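Local atomic coordinates of mannan endo-1,6-alpha-mannosidase (Chaetomium thermophilum, PDB entry 6RY0), a protein that probably cleaves or transfers alpha-1,6-mannosidic linkages as a calcium-binding family 76 glycosidase linked to the placing of GPI-anchored glycoproteins in the fungal cell wall. Residues A[299-304]-A[348-352]; A[287-292]-A[340-345]; A[259-265]-A[294-298]; A[310-316]-A[371-375]; A[113-117]-A[158-162]. All blocks are in the same frame, centred on the assembly; numbering follows the deposited sequence.

Interaction 1: A[299-304]-A[348-352]; sequences FKDGVV and VLRTS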
# COMPACT_ATOMS: atom_id res chain seq x y z
N PHE A 299 0.44 -2.28 -17.85
CA PHE A 299 1.27 -1.28 -18.51
C PHE A 299 0.89 -1.25 -19.97
O PHE A 299 0.92 -2.25 -20.68
CB PHE A 299 2.75 -1.58 -18.28
CG PHE A 299 3.18 -1.22 -16.89
CD1 PHE A 299 2.98 -2.10 -15.83
CD2 PHE A 299 3.72 0.02 -16.60
CE1 PHE A 299 3.36 -1.75 -14.53
CE2 PHE A 299 4.08 0.36 -15.32
CZ PHE A 299 3.90 -0.51 -14.28
N LYS A 300 0.46 -0.07 -20.42
CA LYS A 300 -0.02 0.14 -21.78
C LYS A 300 0.90 1.15 -22.43
O LYS A 300 1.00 2.29 -22.00
CB LYS A 300 -1.44 0.66 -21.72
CG LYS A 300 -2.32 -0.47 -21.21
CD LYS A 300 -3.78 -0.31 -21.38
CE LYS A 300 -4.53 -1.42 -20.73
NZ LYS A 300 -4.32 -2.72 -21.43
N ASP A 301 1.64 0.70 -23.44
CA ASP A 301 2.68 1.52 -24.02
C ASP A 301 3.56 2.15 -22.94
O ASP A 301 3.88 3.34 -23.02
CB ASP A 301 2.07 2.62 -24.94
CG ASP A 301 1.02 2.06 -25.98
OD1 ASP A 301 1.27 0.99 -26.57
OD2 ASP A 301 -0.04 2.68 -26.25
N GLY A 302 3.91 1.36 -21.93
CA GLY A 302 4.83 1.83 -20.93
C GLY A 302 4.22 2.64 -19.79
O GLY A 302 4.98 3.18 -19.00
N VAL A 303 2.90 2.70 -19.67
CA VAL A 303 2.26 3.54 -18.67
C VAL A 303 1.29 2.72 -17.86
O VAL A 303 0.45 1.99 -18.42
CB VAL A 303 1.54 4.72 -19.35
CG1 VAL A 303 0.97 5.64 -18.27
CG2 VAL A 303 2.50 5.47 -20.28
N VAL A 304 1.34 2.84 -16.54
CA VAL A 304 0.41 2.11 -15.69
C VAL A 304 -1.03 2.59 -15.96
O VAL A 304 -1.28 3.79 -16.14
CB VAL A 304 0.78 2.28 -14.22
CG1 VAL A 304 0.65 3.72 -13.80
CG2 VAL A 304 -0.01 1.34 -13.34
N VAL A 348 10.16 0.61 -17.40
CA VAL A 348 8.73 0.77 -17.52
C VAL A 348 8.21 1.77 -16.47
O VAL A 348 7.34 2.60 -16.74
CB VAL A 348 8.11 -0.64 -17.39
CG1 VAL A 348 6.63 -0.58 -17.48
CG2 VAL A 348 8.72 -1.60 -18.45
N LEU A 349 8.75 1.72 -15.25
CA LEU A 349 8.39 2.75 -14.28
C LEU A 349 8.82 4.12 -14.80
O LEU A 349 8.13 5.12 -14.55
CB LEU A 349 8.97 2.48 -12.91
CG LEU A 349 8.49 1.19 -12.24
CD1 LEU A 349 9.05 1.11 -10.84
CD2 LEU A 349 6.97 1.05 -12.26
N ARG A 350 9.94 4.20 -15.49
CA ARG A 350 10.36 5.48 -16.03
C ARG A 350 9.37 6.01 -17.06
O ARG A 350 8.99 7.20 -17.00
CB ARG A 350 11.76 5.36 -16.63
CG ARG A 350 12.21 6.53 -17.45
CD ARG A 350 12.52 7.70 -16.57
NE ARG A 350 12.64 8.90 -17.39
CZ ARG A 350 13.12 10.04 -16.95
NH1 ARG A 350 13.60 10.10 -15.70
NH2 ARG A 350 13.10 11.10 -17.74
N THR A 351 8.96 5.20 -18.04
CA THR A 351 8.01 5.70 -19.01
C THR A 351 6.67 6.05 -18.36
O THR A 351 5.98 6.99 -18.76
CB THR A 351 7.82 4.75 -20.20
OG1 THR A 351 7.59 3.42 -19.73
CG2 THR A 351 9.07 4.75 -21.07
N SER A 352 6.28 5.30 -17.33
CA SER A 352 5.02 5.55 -16.65
C SER A 352 5.10 6.88 -15.90
O SER A 352 4.16 7.69 -15.95
CB SER A 352 4.68 4.37 -15.76
OG SER A 352 3.43 4.49 -15.15
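Ser352 holds its OG anti to the backbone N (chi1 -175°), which turns the hydroxyl off its helix and onto the strand 303-304, where the amide of Val304 meets it. This N-H...O bond, from Val304 N to Ser352 OG, is 3.0 Å long and nearly straight at 175°. Thr351, one residue earlier, has its OG1 between the backbone N and the carbonyl carbon (chi1 49°), which places it 2.7 Å from Gly302 O; Val348 O, 3.1 Å from the same OG1, competes for its single proton. Two small hydroxyl residues thus fit a helix face that must run close beside a hairpin backbone. The hairpin is tight, a type I' turn from Lys300 to Val303, and Gly302 suits it doubly: its backbone angles call for glycine, and a side chain would collide with Thr351 OG1. Beyond the polar strip, Phe299 sets its ring obliquely against Leu349, CZ 4.0 Å from Leu349 CD2, while Ser352 CB approaches the ring edge. Val304 CA lies over the rim of one face of that ring. Ser352 OG also bonds to His328 of helix 323-337, so the serine joins three elements. The hairpin directly follows helix 281-298 and packs against helix 342-358, with helix 323-337 touching Phe299, Val304 and Leu349.

Interaction 2: A[287-292]-A[340-345]; sequences VDNLLT and HTKDRI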
# COMPACT_ATOMS: atom_id res chain seq x y z
N VAL A 287 7.60 -14.59 -8.29
CA VAL A 287 7.95 -13.22 -8.65
C VAL A 287 7.88 -13.05 -10.16
O VAL A 287 7.26 -12.11 -10.67
CB VAL A 287 9.36 -12.87 -8.12
CG1 VAL A 287 9.93 -11.62 -8.79
CG2 VAL A 287 9.35 -12.71 -6.60
N ASP A 288 8.52 -13.95 -10.88
CA ASP A 288 8.63 -13.78 -12.33
C ASP A 288 7.25 -13.89 -12.99
O ASP A 288 6.95 -13.12 -13.90
CB ASP A 288 9.58 -14.84 -12.89
CG ASP A 288 11.02 -14.61 -12.47
OD1 ASP A 288 11.35 -13.50 -12.01
OD2 ASP A 288 11.82 -15.56 -12.65
N ASN A 289 6.43 -14.82 -12.55
CA ASN A 289 5.09 -14.98 -13.11
C ASN A 289 4.19 -13.80 -12.79
O ASN A 289 3.48 -13.32 -13.67
CB ASN A 289 4.47 -16.29 -12.63
CG ASN A 289 4.99 -17.51 -13.37
OD1 ASN A 289 5.29 -17.43 -14.55
ND2 ASN A 289 5.05 -18.63 -12.70
N LEU A 290 4.20 -13.34 -11.54
CA LEU A 290 3.40 -12.19 -11.19
C LEU A 290 3.85 -10.97 -11.99
O LEU A 290 3.02 -10.19 -12.47
CB LEU A 290 3.50 -11.89 -9.69
CG LEU A 290 2.73 -12.87 -8.81
CD1 LEU A 290 3.21 -12.79 -7.37
CD2 LEU A 290 1.21 -12.64 -8.89
N LEU A 291 5.15 -10.78 -12.13
CA LEU A 291 5.69 -9.64 -12.87
C LEU A 291 5.29 -9.70 -14.34
O LEU A 291 4.89 -8.70 -14.93
CB LEU A 291 7.20 -9.60 -12.71
CG LEU A 291 7.92 -8.46 -13.43
CD1 LEU A 291 7.33 -7.08 -13.11
CD2 LEU A 291 9.41 -8.51 -13.12
N THR A 292 5.41 -10.88 -14.95
CA THR A 292 4.98 -11.03 -16.34
C THR A 292 3.53 -10.59 -16.49
O THR A 292 3.18 -9.85 -17.40
CB THR A 292 5.18 -12.47 -16.81
OG1 THR A 292 6.58 -12.75 -16.79
CG2 THR A 292 4.62 -12.73 -18.19
N HIS A 340 17.26 -9.38 -9.87
CA HIS A 340 17.16 -9.90 -11.23
C HIS A 340 16.00 -9.28 -12.00
O HIS A 340 15.98 -9.40 -13.23
CB HIS A 340 17.05 -11.41 -11.22
CG HIS A 340 15.69 -11.93 -10.87
ND1 HIS A 340 15.24 -12.01 -9.57
CD2 HIS A 340 14.70 -12.38 -11.65
CE1 HIS A 340 14.02 -12.50 -9.57
NE2 HIS A 340 13.67 -12.74 -10.82
N THR A 341 15.06 -8.61 -11.32
CA THR A 341 13.93 -7.97 -11.97
C THR A 341 14.22 -6.56 -12.45
O THR A 341 13.35 -5.96 -13.10
CB THR A 341 12.72 -7.89 -11.04
OG1 THR A 341 12.99 -6.99 -9.96
CG2 THR A 341 12.29 -9.25 -10.53
N LYS A 342 15.38 -6.00 -12.11
CA LYS A 342 15.60 -4.58 -12.28
C LYS A 342 15.36 -4.10 -13.71
O LYS A 342 14.69 -3.09 -13.94
CB LYS A 342 16.99 -4.22 -11.77
CG LYS A 342 17.33 -2.77 -11.84
CD LYS A 342 18.77 -2.49 -11.38
CE LYS A 342 19.36 -1.23 -12.04
NZ LYS A 342 19.54 -1.42 -13.53
N ASP A 343 15.91 -4.80 -14.69
CA ASP A 343 15.81 -4.33 -16.06
C ASP A 343 14.43 -4.54 -16.68
O ASP A 343 14.11 -3.91 -17.67
CB ASP A 343 16.88 -4.98 -16.94
CG ASP A 343 18.30 -4.55 -16.57
OD1 ASP A 343 18.48 -3.51 -15.89
OD2 ASP A 343 19.24 -5.24 -16.99
N ARG A 344 13.60 -5.40 -16.08
CA ARG A 344 12.23 -5.54 -16.50
C ARG A 344 11.35 -4.41 -15.94
O ARG A 344 10.33 -4.08 -16.53
CB ARG A 344 11.62 -6.87 -16.05
CG ARG A 344 12.33 -8.09 -16.64
CD ARG A 344 11.65 -9.37 -16.20
NE ARG A 344 10.35 -9.50 -16.82
CZ ARG A 344 9.47 -10.47 -16.51
NH1 ARG A 344 9.69 -11.30 -15.51
NH2 ARG A 344 8.36 -10.59 -17.22
N ILE A 345 11.72 -3.85 -14.80
CA ILE A 345 10.86 -2.95 -14.07
C ILE A 345 11.27 -1.48 -14.27
O ILE A 345 10.41 -0.65 -14.57
CB ILE A 345 10.84 -3.30 -12.56
CG1 ILE A 345 10.10 -4.65 -12.38
CG2 ILE A 345 10.19 -2.17 -11.75
CD1 ILE A 345 10.12 -5.15 -10.94
O HOH W 1 11.82 -11.42 -13.71
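Leu291 fills the tight centre of this helix-to-helix contact, its two methyls shared between Ile345 and Arg344. With CG anti to the backbone N (chi1 180°), the leucine reaches across so that CD1 lies 3.8 Å from Ile345 CG1, while CG sits over the centre of the Arg344 guanidinium face and CD2 follows the arginine's aliphatic part. The two side chains slide past each other in opposite directions. Thr341 CG2 adds to this core, 3.8 Å from Val287 CG1, and helix 323-337 packs on the same apolar group through Met331 and Val334. Toward solvent, where Thr292 is exposed, the contact is looser and polar, and a water takes part in it. His340 points NE2 at Asp288 OD1, a 2.7 Å bond that lies in the imidazole plane and uses the syn lone pair of the oxygen, although carboxylate and ring planes are 73° apart. Arg344 bends at chi3 (69°), bringing NH2 to Thr292 OG1 at 2.8 Å, in the guanidinium plane. That hydroxyl gives its own proton to Asp288 O one helical turn back. Between the two polar pairs a water donates to Asp288 OD1 and accepts from Arg344 NH1, each at a distance of 2.7 to 2.8 Å, bridging charges too far apart for a salt bridge. Asp288 OD2 is meanwhile paired with Lys284. A carboxylate so surrounded by lysine, arginine and histidine is likely to stay ionised, and its charge would probably favour a protonated imidazole on His340.

Interaction 3: A[259-265]-A[294-298]; sequences QFSYNAA and ILRDF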
# COMPACT_ATOMS: atom_id res chain seq x y z
N GLN A 259 -9.53 -6.85 -12.17
CA GLN A 259 -8.08 -6.84 -11.96
C GLN A 259 -7.61 -5.45 -11.57
O GLN A 259 -7.36 -4.60 -12.44
CB GLN A 259 -7.35 -7.31 -13.21
CG GLN A 259 -7.58 -8.79 -13.53
CD GLN A 259 -6.88 -9.18 -14.82
OE1 GLN A 259 -5.62 -9.11 -14.89
NE2 GLN A 259 -7.61 -9.58 -15.79
N PHE A 260 -7.50 -5.21 -10.27
CA PHE A 260 -6.99 -3.94 -9.77
C PHE A 260 -5.48 -4.03 -9.62
O PHE A 260 -4.94 -5.03 -9.11
CB PHE A 260 -7.66 -3.56 -8.45
CG PHE A 260 -9.12 -3.26 -8.60
CD1 PHE A 260 -9.51 -2.04 -9.12
CD2 PHE A 260 -10.09 -4.17 -8.27
CE1 PHE A 260 -10.83 -1.75 -9.31
CE2 PHE A 260 -11.43 -3.89 -8.47
CZ PHE A 260 -11.79 -2.69 -8.98
N SER A 261 -4.79 -2.97 -10.04
CA SER A 261 -3.35 -3.01 -10.13
C SER A 261 -2.69 -3.34 -8.80
O SER A 261 -1.70 -4.10 -8.75
CB SER A 261 -2.85 -1.67 -10.65
OG SER A 261 -3.08 -0.62 -9.74
N TYR A 262 -3.22 -2.79 -7.72
CA TYR A 262 -2.56 -2.94 -6.42
C TYR A 262 -2.62 -4.37 -5.91
O TYR A 262 -1.80 -4.72 -5.06
CB TYR A 262 -3.08 -1.93 -5.38
CG TYR A 262 -4.43 -2.20 -4.72
CD1 TYR A 262 -5.49 -2.84 -5.38
CD2 TYR A 262 -4.65 -1.78 -3.42
CE1 TYR A 262 -6.72 -3.05 -4.77
CE2 TYR A 262 -5.89 -1.98 -2.82
CZ TYR A 262 -6.92 -2.64 -3.48
OH TYR A 262 -8.13 -2.87 -2.89
N ASN A 263 -3.57 -5.17 -6.34
CA ASN A 263 -3.63 -6.56 -5.90
C ASN A 263 -2.47 -7.37 -6.44
O ASN A 263 -1.70 -7.98 -5.68
CB ASN A 263 -4.97 -7.21 -6.28
CG ASN A 263 -6.05 -6.96 -5.27
OD1 ASN A 263 -5.77 -6.85 -4.07
ND2 ASN A 263 -7.30 -6.93 -5.72
N ALA A 264 -2.27 -7.35 -7.74
CA ALA A 264 -1.13 -8.06 -8.32
C ALA A 264 0.17 -7.47 -7.81
O ALA A 264 1.11 -8.21 -7.51
CB ALA A 264 -1.18 -8.05 -9.85
N ALA A 265 0.27 -6.15 -7.73
CA ALA A 265 1.53 -5.55 -7.32
C ALA A 265 1.86 -5.87 -5.86
O ALA A 265 3.05 -6.05 -5.54
CB ALA A 265 1.51 -4.03 -7.52
N ILE A 294 1.75 -8.55 -14.56
CA ILE A 294 1.58 -7.12 -14.35
C ILE A 294 1.98 -6.31 -15.57
O ILE A 294 1.27 -5.37 -15.98
CB ILE A 294 2.37 -6.70 -13.11
CG1 ILE A 294 1.71 -7.20 -11.85
CG2 ILE A 294 2.59 -5.19 -13.07
CD1 ILE A 294 2.63 -7.23 -10.63
N LEU A 295 3.12 -6.66 -16.14
CA LEU A 295 3.60 -5.94 -17.30
C LEU A 295 2.64 -6.10 -18.48
O LEU A 295 2.42 -5.17 -19.24
CB LEU A 295 5.01 -6.38 -17.68
CG LEU A 295 6.07 -6.03 -16.66
CD1 LEU A 295 7.36 -6.74 -16.96
CD2 LEU A 295 6.29 -4.53 -16.51
N ARG A 296 2.07 -7.29 -18.62
CA ARG A 296 1.10 -7.57 -19.67
C ARG A 296 -0.21 -6.82 -19.47
O ARG A 296 -0.81 -6.32 -20.42
CB ARG A 296 0.86 -9.08 -19.68
CG ARG A 296 -0.20 -9.59 -20.63
CD ARG A 296 -0.55 -11.03 -20.35
NE ARG A 296 -1.23 -11.12 -19.05
CZ ARG A 296 -1.10 -12.07 -18.14
NH1 ARG A 296 -0.31 -13.12 -18.36
NH2 ARG A 296 -1.75 -11.98 -17.00
N ASP A 297 -0.67 -6.80 -18.23
CA ASP A 297 -2.03 -6.34 -17.96
C ASP A 297 -2.15 -4.86 -17.64
O ASP A 297 -3.15 -4.24 -18.05
CB ASP A 297 -2.62 -7.15 -16.79
CG ASP A 297 -2.80 -8.62 -17.11
OD1 ASP A 297 -2.95 -8.96 -18.31
OD2 ASP A 297 -2.85 -9.43 -16.15
N PHE A 298 -1.20 -4.31 -16.89
CA PHE A 298 -1.37 -2.96 -16.36
C PHE A 298 -0.54 -1.91 -17.04
O PHE A 298 -0.79 -0.73 -16.82
CB PHE A 298 -1.09 -2.92 -14.85
CG PHE A 298 -2.10 -3.71 -14.07
CD1 PHE A 298 -3.39 -3.24 -13.93
CD2 PHE A 298 -1.78 -4.94 -13.54
CE1 PHE A 298 -4.34 -3.98 -13.24
CE2 PHE A 298 -2.70 -5.68 -12.86
CZ PHE A 298 -4.00 -5.20 -12.74
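Asp297 receives two nitrogens of Arg296 side-on, NE to OD1 and NH2 to OD2, both at 2.9 Å, and turns the same carboxylate toward Gln259 of the neighbouring segment. Asp297 OD1 lies in the guanidinium plane of Arg296, yet NE meets it from above the carboxylate plane. Gln259 crosses the aspartate at about a right angle, its amide plane 81° from the carboxylate. The contact itself rests on Phe298, whose first torsion, CG anti to the carbonyl carbon (chi1 -66°), directs the ring at the start of helix 261-278. Ser261 CA stands over one face, 3.6 Å from the ring centroid, a CH-pi contact, while Asp297 CB lies against the opposite face. At the ring edge, CE1 comes 3.2 Å from Gln259 O. A serine, small at CB, lets the ring come this near the backbone, and its hydroxyl bonds to Glu306. One turn on, Ala264 offers only a methyl, 3.6 Å from Ile294 CG1, so the branched isoleucine can press on the helix backbone. The short segments 261-265 and 294-298 run antiparallel, at 178°, as in a helical hairpin, with Val327 of helix 323-337 against Ser261 and Ala265. Gln259 O finds no hydrogen-bonding partner here; the positive ring edge of Phe298 may partly offset the cost of burying it.

Interaction 4: A[310-316]-A[371-375]; sequences EGRQGAC and FYWKS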
# COMPACT_ATOMS: atom_id res chain seq x y z
N GLU A 310 -10.24 2.99 -15.62
CA GLU A 310 -9.63 4.15 -16.25
C GLU A 310 -10.05 4.34 -17.71
O GLU A 310 -9.81 5.39 -18.28
CB GLU A 310 -8.11 4.05 -16.12
CG GLU A 310 -7.37 5.27 -16.59
CD GLU A 310 -5.88 5.29 -16.26
OE1 GLU A 310 -5.41 4.55 -15.38
OE2 GLU A 310 -5.18 6.12 -16.89
N GLY A 311 -10.67 3.34 -18.32
CA GLY A 311 -10.99 3.42 -19.73
C GLY A 311 -11.91 4.52 -20.15
O GLY A 311 -12.00 4.88 -21.35
N ARG A 312 -12.67 5.03 -19.18
CA ARG A 312 -13.42 6.24 -19.42
C ARG A 312 -13.34 7.06 -18.14
O ARG A 312 -12.98 6.57 -17.08
CB ARG A 312 -14.84 5.93 -19.80
CG ARG A 312 -15.60 5.20 -18.71
CD ARG A 312 -16.95 4.70 -19.23
NE ARG A 312 -17.45 3.65 -18.37
CZ ARG A 312 -18.15 3.87 -17.26
NH1 ARG A 312 -18.46 5.10 -16.88
NH2 ARG A 312 -18.55 2.84 -16.52
N GLN A 313 -13.67 8.32 -18.24
CA GLN A 313 -13.71 9.19 -17.09
C GLN A 313 -14.96 8.97 -16.28
O GLN A 313 -16.01 8.66 -16.83
CB GLN A 313 -13.69 10.64 -17.53
CG GLN A 313 -12.40 10.99 -18.21
CD GLN A 313 -12.40 12.39 -18.82
OE1 GLN A 313 -13.23 13.24 -18.49
NE2 GLN A 313 -11.42 12.63 -19.66
N GLY A 314 -14.86 9.21 -14.98
CA GLY A 314 -16.01 9.18 -14.11
C GLY A 314 -16.35 7.82 -13.52
O GLY A 314 -17.48 7.62 -13.05
N ALA A 315 -15.43 6.87 -13.61
CA ALA A 315 -15.66 5.53 -13.06
C ALA A 315 -14.78 5.20 -11.85
O ALA A 315 -15.20 4.47 -10.98
CB ALA A 315 -15.46 4.48 -14.13
N CYS A 316 -13.55 5.67 -11.83
CA CYS A 316 -12.66 5.29 -10.72
C CYS A 316 -13.09 5.94 -9.40
O CYS A 316 -13.33 7.14 -9.36
CB CYS A 316 -11.23 5.66 -11.05
SG CYS A 316 -10.49 4.81 -12.51
N PHE A 371 -5.20 11.97 -13.27
CA PHE A 371 -5.10 10.53 -13.15
C PHE A 371 -4.80 9.82 -14.45
O PHE A 371 -4.29 8.69 -14.45
CB PHE A 371 -6.43 9.98 -12.65
CG PHE A 371 -6.44 8.49 -12.40
CD1 PHE A 371 -5.66 7.94 -11.39
CD2 PHE A 371 -7.23 7.65 -13.16
CE1 PHE A 371 -5.68 6.59 -11.14
CE2 PHE A 371 -7.26 6.29 -12.89
CZ PHE A 371 -6.47 5.77 -11.90
N TYR A 372 -5.18 10.42 -15.58
CA TYR A 372 -5.27 9.69 -16.85
C TYR A 372 -3.95 9.83 -17.59
O TYR A 372 -3.83 10.48 -18.65
CB TYR A 372 -6.50 10.19 -17.65
CG TYR A 372 -7.80 9.90 -16.90
CD1 TYR A 372 -8.26 10.77 -15.93
CD2 TYR A 372 -8.52 8.74 -17.12
CE1 TYR A 372 -9.40 10.50 -15.20
CE2 TYR A 372 -9.67 8.46 -16.40
CZ TYR A 372 -10.10 9.34 -15.43
OH TYR A 372 -11.24 9.04 -14.73
N TRP A 373 -2.92 9.20 -17.01
CA TRP A 373 -1.57 9.39 -17.50
C TRP A 373 -1.40 8.88 -18.93
O TRP A 373 -0.82 9.55 -19.78
CB TRP A 373 -0.56 8.71 -16.57
CG TRP A 373 -0.63 9.11 -15.13
CD1 TRP A 373 -1.36 10.11 -14.56
CD2 TRP A 373 0.08 8.48 -14.07
NE1 TRP A 373 -1.15 10.13 -13.19
CE2 TRP A 373 -0.27 9.13 -12.87
CE3 TRP A 373 1.01 7.43 -14.02
CZ2 TRP A 373 0.26 8.77 -11.63
CZ3 TRP A 373 1.53 7.07 -12.79
CH2 TRP A 373 1.15 7.75 -11.61
N LYS A 374 -1.91 7.68 -19.18
CA LYS A 374 -1.77 7.10 -20.52
C LYS A 374 -2.37 8.02 -21.59
O LYS A 374 -1.82 8.12 -22.68
CB LYS A 374 -2.41 5.73 -20.56
CG LYS A 374 -2.37 5.05 -21.96
CD LYS A 374 -0.95 4.80 -22.55
CE LYS A 374 -0.99 4.15 -23.93
NZ LYS A 374 -1.32 5.01 -25.09
N SER A 375 -3.48 8.67 -21.27
CA SER A 375 -4.16 9.54 -22.24
C SER A 375 -3.32 10.70 -22.70
O SER A 375 -3.59 11.30 -23.74
CB SER A 375 -5.45 10.13 -21.65
OG SER A 375 -5.24 11.26 -20.81
O HOH W 2 -2.56 6.08 -16.84
O HOH W 3 -5.33 7.46 -19.30
O HOH W 4 -12.63 6.73 -14.29
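Glu310 lies along Phe371 and Tyr372 where two loops meet, the first tied by the Cys309-Cys316 disulfide and the second folded into an inverse gamma turn centred on Tyr372. Its extended chain passes the tyrosine in the opposite direction, CG 3.7 Å from Tyr372 CD2, and its carboxylate stands almost upright to that ring, the planes 87° apart. The tyrosine ring is sandwiched: Gln313 CG makes a CH-pi contact over one face, 4.2 Å from the centroid, and Phe371 CD2 covers the centre of the other. Cys316 SG meets Phe371 obliquely at CE2, 3.6 Å away, a sulfur-aromatic contact. In the next shell two waters donate to Glu310 OE2, at 2.6 and 2.8 Å, and accept from the amides of Lys374 and Ser375. Lys324 forms a salt bridge with OE1 and a cation-pi contact with Phe371. Were Glu310 an alanine, Lys324 would probably lose its carboxylate mate and both waters their hold on the first loop. Gly314, whose backbone angles call for glycine, lies near the calcium ligand His385. Asp384 bonds to Tyr372 OH, and a third water, 2.7 Å from Tyr372 OH and near the ring plane, accepts from Cys316 N.

Interaction 5: A[113-117]-A[158-162]; sequences NADYQ and LAQAV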
# COMPACT_ATOMS: atom_id res chain seq x y z
N ASN A 113 -4.95 -0.08 21.80
CA ASN A 113 -4.16 -1.30 21.90
C ASN A 113 -3.00 -1.33 20.93
O ASN A 113 -2.39 -2.38 20.74
CB ASN A 113 -5.05 -2.51 21.75
CG ASN A 113 -6.09 -2.55 22.83
OD1 ASN A 113 -5.80 -2.31 24.00
ND2 ASN A 113 -7.34 -2.80 22.45
N ALA A 114 -2.65 -0.20 20.34
CA ALA A 114 -1.44 -0.09 19.52
C ALA A 114 -1.43 -1.15 18.40
O ALA A 114 -0.43 -1.81 18.15
CB ALA A 114 -0.17 -0.13 20.35
N ASP A 115 -2.56 -1.24 17.71
CA ASP A 115 -2.80 -2.28 16.74
C ASP A 115 -3.52 -1.75 15.50
O ASP A 115 -3.98 -2.54 14.67
CB ASP A 115 -3.59 -3.44 17.34
CG ASP A 115 -4.96 -3.05 17.83
OD1 ASP A 115 -5.29 -1.85 17.77
OD2 ASP A 115 -5.69 -3.96 18.28
N TYR A 116 -3.62 -0.43 15.35
CA TYR A 116 -4.36 0.18 14.25
C TYR A 116 -5.80 -0.32 14.17
O TYR A 116 -6.37 -0.45 13.09
CB TYR A 116 -3.60 0.10 12.91
CG TYR A 116 -2.46 1.07 12.87
CD1 TYR A 116 -2.71 2.43 12.88
CD2 TYR A 116 -1.13 0.68 12.84
CE1 TYR A 116 -1.69 3.36 12.87
CE2 TYR A 116 -0.09 1.61 12.82
CZ TYR A 116 -0.38 2.94 12.86
OH TYR A 116 0.67 3.83 12.86
N GLN A 117 -6.43 -0.49 15.35
CA GLN A 117 -7.86 -0.74 15.43
C GLN A 117 -8.56 0.27 16.33
O GLN A 117 -9.25 -0.09 17.28
CB GLN A 117 -8.16 -2.17 15.90
CG GLN A 117 -7.46 -3.20 15.02
CD GLN A 117 -7.95 -4.59 15.27
OE1 GLN A 117 -8.82 -5.08 14.53
NE2 GLN A 117 -7.43 -5.24 16.30
N LEU A 158 4.25 -1.93 15.95
CA LEU A 158 2.95 -1.67 15.34
C LEU A 158 2.68 -2.63 14.20
O LEU A 158 1.56 -3.17 14.08
CB LEU A 158 2.88 -0.22 14.87
CG LEU A 158 2.72 0.82 15.99
CD1 LEU A 158 3.06 2.19 15.49
CD2 LEU A 158 1.31 0.77 16.59
N ALA A 159 3.67 -2.86 13.34
CA ALA A 159 3.51 -3.85 12.27
C ALA A 159 3.23 -5.24 12.83
O ALA A 159 2.37 -5.96 12.34
CB ALA A 159 4.75 -3.85 11.39
N GLN A 160 3.98 -5.62 13.87
CA GLN A 160 3.76 -6.89 14.53
C GLN A 160 2.36 -7.01 15.12
O GLN A 160 1.77 -8.08 15.09
CB GLN A 160 4.78 -7.10 15.66
CG GLN A 160 6.18 -7.32 15.17
CD GLN A 160 7.15 -7.39 16.32
OE1 GLN A 160 7.13 -6.56 17.22
NE2 GLN A 160 8.03 -8.37 16.28
N ALA A 161 1.83 -5.92 15.67
CA ALA A 161 0.49 -5.96 16.25
C ALA A 161 -0.57 -6.17 15.19
O ALA A 161 -1.48 -6.97 15.36
CB ALA A 161 0.22 -4.69 17.02
N VAL A 162 -0.45 -5.45 14.08
CA VAL A 162 -1.38 -5.67 12.97
C VAL A 162 -1.33 -7.11 12.51
O VAL A 162 -2.36 -7.77 12.40
CB VAL A 162 -1.15 -4.66 11.82
CG1 VAL A 162 -1.99 -5.05 10.62
CG2 VAL A 162 -1.45 -3.25 12.29
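Ala114 and Tyr116 both take left-handed backbone angles, phi near +55°, and these kinks fold segment 113-117 against one side of helix 155-167, bringing the CA atoms of Asp115 and Ala161 to 5.0 Å. So close an approach suits an alanine here: Ala161 CB lies 3.2 Å from Ala114 O and 4.0 Å from Asp115 CB. Beside it Leu158 sets CD2 against Ala114 O and CB, and Val162 CG2 touches Asp115 O, 3.5 Å away. Tyr116, with CG anti to the carbonyl carbon (chi1 -74°), crosses Leu158 at about a right angle, CE2 4.0 Å from Leu158 CB, while Val162 CG2 lies at the ring edge. Its hydroxyl bonds to Met106 O, and Trp133 stacks on the ring. Asp115 shapes the loop from within, OD1 accepting from Gln117 N in an Asx turn and OD2 from Gln117 NE2 at 2.9 Å, both donors above the carboxylate plane. A leucine in place of Asp115 would probably leave the Gln117 amides without their acceptor and let the turn shift off Ala161. Across the contact the chemistry is pure packing: the helix presents methyls, and the loop keeps its polar bonds to itself and to other neighbours, such as that from Gln130 to Asp115 O.

Overall arrangement
From the N terminus, interaction 5 comes first, closing the loop from 113-117 to helix 155-167, in series with all the others and across the chain's centre from all four. Interaction 3 follows, pairing helix 261-278 with helix 281-298. Before it closes, 287-292 opens interaction 2, so the two cross on helix 281-298, which interaction 2 joins to the start of helix 342-358. The hairpin after helix 281-298 opens interaction 1, which crosses interaction 2 and ends further along helix 342-358. Interaction 4 crosses both in turn, linking two loops toward the calcium site. Interactions 1 and 4 share the Asp301-Lys374 salt bridge, while interactions 1 and 3 touch through Phe299 and Ile294.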